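PDB 6OV6: C24 protein from Bizionia argentinensis JUB59, which probably forms the receptor-binding tip of the long tail fibre of a temperate bacteriophage, as a trimer that binds manganese. Local coordinates for the interface of chains A and B. Sequence-based numbering; all coordinates share one arbitrary frame. Chains: chain A/B, C24 protein.

The two contacts show how a trimeric fibre can be held together by different means along its length. Contact 1 lies in the slender shaft, where histidines of neighbouring chains converge on a manganese site; contact 2, its C-alpha centre about 48 Å from that of contact 1, joins the last strand of chain A (267-275) to strand 164-167 of chain B. They share no residue, but each chain runs out along the shaft after strand 164-167 and comes back before strand 267-275, with the histidines on the returning stretch. Repeated around the three chains, metal binding and sheet pairing would each bind the trimer at a separate level.

Contact 1: the interface of chains A and B. Residues chain A 198, 249-250, 252, 254; chain B 196-198, 252, 254.
A:His252 and B:His252 meet tip to tip because both turn CG between the backbone N and the carbonyl carbon (chi1 80° and 79°), which sends the two imidazoles inward. A:His254 takes the other setting, CG anti to the carbonyl carbon (chi1 -59°), and crosses B:His252 and B:His254 at about a right angle. The rings are paired edge to face, and their NE2 atoms crowd into one small volume: A:His252 NE2 is 3.1 Å from B:His252 NE2, and A:His254 NE2 is likewise 3.1 Å from B:His252 NE2. The NE2 atoms of A:His252 and B:His254 stand farther apart, at 4.5 Å. Such neighbouring and opposite spacings suit an octahedral shell around the manganese ion that these histidines bind, a worked case of the HxH motif of tail-fibre tips.

A second shell helps aim the rings. B:His252 ND1 donates a weak hydrogen bond to the carbonyl O of B:Arg196, which would favour NE2 as the metal-facing nitrogen. The aliphatic part of B:Arg196 slides past A:His254 in the opposite direction, its CG 3.6 Å from ND1, while the guanidinium lays one face beneath A:His254 CA.

Towards the next level of the shaft the packing turns apolar. B:Ile198 CG2 presses against A:His252 on its ND1 side, and its other branch ends with CD1 3.6 Å from A:Ser249 CB, beside the tip of A:Ile198. The hydroxyl OG of A:Ser249 is occupied within its own chain: it accepts a nearly straight bond from A:Ile198 N (2.9 Å) and donates to A:Thr250 O (3.0 Å), meeting that carbonyl from above its plane.

The histidines lie in the loop between strands 245-248 and 256-258, and residues 196-198 in the loop between strands 191-193 and 199-202, so outgoing and returning segments meet around the metal inside the narrow shaft.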
# COMPACT_ATOMS: atom_id res chain seq x y z
N ILE A 198 -9.37 -14.28 -46.52
CA ILE A 198 -9.35 -13.16 -47.44
C ILE A 198 -9.92 -13.66 -48.76
O ILE A 198 -10.02 -14.87 -48.97
CB ILE A 198 -7.96 -12.46 -47.61
CG1 ILE A 198 -6.81 -13.42 -48.00
CG2 ILE A 198 -7.59 -11.58 -46.39
CD1 ILE A 198 -6.66 -13.68 -49.52
N SER A 249 -9.71 -17.72 -49.38
CA SER A 249 -8.57 -18.39 -48.78
C SER A 249 -8.99 -19.26 -47.61
O SER A 249 -10.13 -19.21 -47.14
CB SER A 249 -7.56 -17.35 -48.28
OG SER A 249 -7.93 -16.78 -47.03
N THR A 250 -8.03 -20.06 -47.14
CA THR A 250 -8.12 -20.85 -45.93
C THR A 250 -8.02 -19.83 -44.76
O THR A 250 -7.35 -18.80 -44.94
CB THR A 250 -6.94 -21.81 -45.86
OG1 THR A 250 -5.73 -21.04 -45.91
CG2 THR A 250 -6.97 -22.88 -46.96
N HIS A 252 -6.77 -17.95 -41.23
CA HIS A 252 -5.49 -17.84 -40.56
C HIS A 252 -5.65 -16.95 -39.33
O HIS A 252 -6.55 -16.11 -39.28
CB HIS A 252 -4.40 -17.24 -41.47
CG HIS A 252 -4.47 -15.75 -41.56
ND1 HIS A 252 -5.47 -15.12 -42.28
CD2 HIS A 252 -3.69 -14.81 -40.97
CE1 HIS A 252 -5.26 -13.82 -42.12
NE2 HIS A 252 -4.22 -13.59 -41.32
N HIS A 254 -2.89 -15.29 -35.82
CA HIS A 254 -1.50 -14.96 -35.48
C HIS A 254 -1.33 -15.24 -33.99
O HIS A 254 -2.32 -15.28 -33.27
CB HIS A 254 -1.14 -13.50 -35.76
CG HIS A 254 -1.32 -13.08 -37.19
ND1 HIS A 254 -0.26 -13.02 -38.07
CD2 HIS A 254 -2.45 -12.72 -37.85
CE1 HIS A 254 -0.77 -12.61 -39.22
NE2 HIS A 254 -2.09 -12.45 -39.14
N ARG B 196 2.29 -14.84 -40.73
CA ARG B 196 1.49 -15.98 -41.20
C ARG B 196 1.13 -15.80 -42.68
O ARG B 196 1.04 -14.68 -43.19
CB ARG B 196 0.21 -16.15 -40.36
CG ARG B 196 0.49 -16.40 -38.86
CD ARG B 196 0.61 -17.87 -38.49
NE ARG B 196 0.84 -18.02 -37.05
CZ ARG B 196 -0.05 -18.48 -36.18
NH1 ARG B 196 -1.25 -18.87 -36.59
NH2 ARG B 196 0.26 -18.58 -34.89
N SER B 197 0.89 -16.92 -43.34
CA SER B 197 0.47 -16.97 -44.73
C SER B 197 -0.93 -17.60 -44.77
O SER B 197 -1.40 -18.22 -43.79
CB SER B 197 1.43 -17.89 -45.49
OG SER B 197 2.68 -17.28 -45.74
N ILE B 198 -1.63 -17.42 -45.89
CA ILE B 198 -2.90 -18.09 -46.15
C ILE B 198 -2.66 -18.95 -47.38
O ILE B 198 -1.66 -18.74 -48.07
CB ILE B 198 -4.15 -17.17 -46.33
CG1 ILE B 198 -3.96 -15.99 -47.33
CG2 ILE B 198 -4.68 -16.68 -44.99
CD1 ILE B 198 -4.14 -16.33 -48.89
N HIS B 252 2.63 -12.31 -43.73
CA HIS B 252 2.24 -10.97 -43.30
C HIS B 252 2.08 -11.00 -41.78
O HIS B 252 1.83 -12.06 -41.20
CB HIS B 252 0.94 -10.50 -43.95
CG HIS B 252 -0.28 -11.08 -43.31
ND1 HIS B 252 -0.65 -12.38 -43.55
CD2 HIS B 252 -1.15 -10.53 -42.42
CE1 HIS B 252 -1.72 -12.60 -42.80
NE2 HIS B 252 -2.05 -11.51 -42.09
N HIS B 254 0.80 -8.05 -38.29
CA HIS B 254 -0.00 -6.86 -37.98
C HIS B 254 0.69 -6.17 -36.83
O HIS B 254 1.48 -6.80 -36.12
CB HIS B 254 -1.44 -7.22 -37.55
CG HIS B 254 -2.22 -7.98 -38.56
ND1 HIS B 254 -3.16 -7.36 -39.35
CD2 HIS B 254 -2.19 -9.29 -38.85
CE1 HIS B 254 -3.67 -8.31 -40.11
NE2 HIS B 254 -3.10 -9.50 -39.86

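Contact 2: the interface of chains A and B. Residues chain A 267-270; chain B 165-168, 177, 180.
A:Thr269 pairs with B:Val166, and A:Leu270 with B:Gly167, in a parallel beta ladder that carries one chain's sheet into the next, an intermolecular beta-sheet of the kind expected in an intertwined trimeric phage fibre. Strand 267-275 of chain A runs beside strand 164-167 of chain B, and the bonds pass back and forth between them: B:Val166 N gives to A:Tyr268 O (3.1 Å), A:Leu270 N to B:Val166 O (3.1 Å), and B:Tyr168 N to A:Leu270 O (2.9 Å).

A:Thr269 works on the other edge of its strand. Its backbone N and its hydroxyl OG1 both donate to the carbonyl O of B:Lys180, each at 2.9 Å. The amide approaches with a modest tilt from the carbonyl plane, the hydroxyl from well above it (36°), so one acceptor grips backbone and side chain together. The torsion accounts for this double use: OG1 lies beside the backbone N and anti to the carbonyl carbon (chi1 -53°), bringing both donors to bear on the same oxygen. The methyl CG2, anti to N, then points the other way, to rest 3.4 Å from B:Tyr168 CA and near B:Ala177 O.

Around the ladder lie hydrophobic contacts. A:Leu270 crosses B:Ile165 obliquely, with the branch tip CD1 3.7 Å from the CD1 of the isoleucine. On the face shared with A:Thr269, B:Val166 lies alongside A:Tyr267, both pointing the same way; its CG1 methyl lies off the plane of the ring, beyond its rim, 3.5 Å from A:Tyr267 CD1. Farther out, B:Lys180 and B:Ala177 belong to loop segments of chain B, which hold their carbonyls against A:Thr269, and B:Tyr168 continues the chain just beyond the end of strand 164-167.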
# COMPACT_ATOMS: atom_id res chain seq x y z
N TYR A 267 5.58 3.98 -6.12
CA TYR A 267 5.97 3.53 -4.77
C TYR A 267 7.03 4.41 -4.13
O TYR A 267 7.73 5.15 -4.82
CB TYR A 267 6.38 2.03 -4.81
CG TYR A 267 7.65 1.71 -5.58
CD1 TYR A 267 8.92 1.98 -5.03
CD2 TYR A 267 7.60 1.06 -6.82
CE1 TYR A 267 10.09 1.62 -5.72
CE2 TYR A 267 8.76 0.67 -7.49
CZ TYR A 267 10.00 0.96 -6.94
OH TYR A 267 11.13 0.63 -7.63
N TYR A 268 7.16 4.31 -2.81
CA TYR A 268 8.11 5.07 -2.00
C TYR A 268 8.59 4.12 -0.90
O TYR A 268 7.78 3.57 -0.15
CB TYR A 268 7.42 6.31 -1.41
CG TYR A 268 8.38 7.37 -0.92
CD1 TYR A 268 8.54 8.57 -1.62
CD2 TYR A 268 9.11 7.20 0.25
CE1 TYR A 268 9.39 9.57 -1.15
CE2 TYR A 268 9.98 8.19 0.71
CZ TYR A 268 10.15 9.36 -0.01
OH TYR A 268 11.01 10.33 0.45
N THR A 269 9.93 3.93 -0.81
CA THR A 269 10.49 3.00 0.14
C THR A 269 10.59 3.60 1.56
O THR A 269 11.23 4.63 1.76
CB THR A 269 11.89 2.49 -0.33
OG1 THR A 269 11.80 1.98 -1.65
CG2 THR A 269 12.46 1.42 0.61
N LEU A 270 9.98 2.92 2.51
CA LEU A 270 10.08 3.23 3.94
C LEU A 270 10.38 1.92 4.66
O LEU A 270 9.99 0.85 4.18
CB LEU A 270 8.79 3.87 4.49
CG LEU A 270 8.37 5.24 3.93
CD1 LEU A 270 7.05 5.70 4.57
CD2 LEU A 270 9.45 6.32 4.19
N ILE B 165 3.30 2.80 -0.22
CA ILE B 165 4.55 2.46 0.46
C ILE B 165 5.01 1.02 0.16
O ILE B 165 4.21 0.09 0.15
CB ILE B 165 4.43 2.72 2.02
CG1 ILE B 165 3.92 4.16 2.34
CG2 ILE B 165 5.78 2.42 2.70
CD1 ILE B 165 4.75 5.38 1.71
N VAL B 166 6.31 0.84 -0.02
CA VAL B 166 6.93 -0.47 -0.16
C VAL B 166 8.03 -0.61 0.92
O VAL B 166 8.74 0.34 1.21
CB VAL B 166 7.45 -0.74 -1.59
CG1 VAL B 166 8.54 0.27 -1.98
CG2 VAL B 166 7.93 -2.20 -1.74
N GLY B 167 8.12 -1.80 1.50
CA GLY B 167 9.07 -2.08 2.57
C GLY B 167 10.51 -2.07 2.13
O GLY B 167 10.88 -2.71 1.14
N TYR B 168 11.33 -1.32 2.86
CA TYR B 168 12.79 -1.27 2.72
C TYR B 168 13.31 -2.69 2.77
O TYR B 168 12.85 -3.51 3.56
CB TYR B 168 13.38 -0.41 3.87
CG TYR B 168 14.87 -0.60 4.10
CD1 TYR B 168 15.81 0.02 3.26
CD2 TYR B 168 15.34 -1.38 5.15
CE1 TYR B 168 17.18 -0.15 3.47
CE2 TYR B 168 16.72 -1.55 5.37
CZ TYR B 168 17.63 -0.95 4.52
OH TYR B 168 18.97 -1.12 4.73
N ALA B 177 17.32 1.66 0.04
CA ALA B 177 17.50 2.95 0.71
C ALA B 177 16.13 3.55 0.93
O ALA B 177 15.24 3.43 0.07
CB ALA B 177 18.36 3.89 -0.11
N LYS B 180 13.77 5.48 -2.04
CA LYS B 180 13.84 4.96 -3.41
C LYS B 180 12.42 4.83 -3.94
O LYS B 180 11.52 4.35 -3.22
CB LYS B 180 14.56 3.62 -3.50
CG LYS B 180 16.09 3.76 -3.40
CD LYS B 180 16.81 2.54 -3.90
CE LYS B 180 18.21 2.93 -4.33
NZ LYS B 180 18.99 1.75 -4.77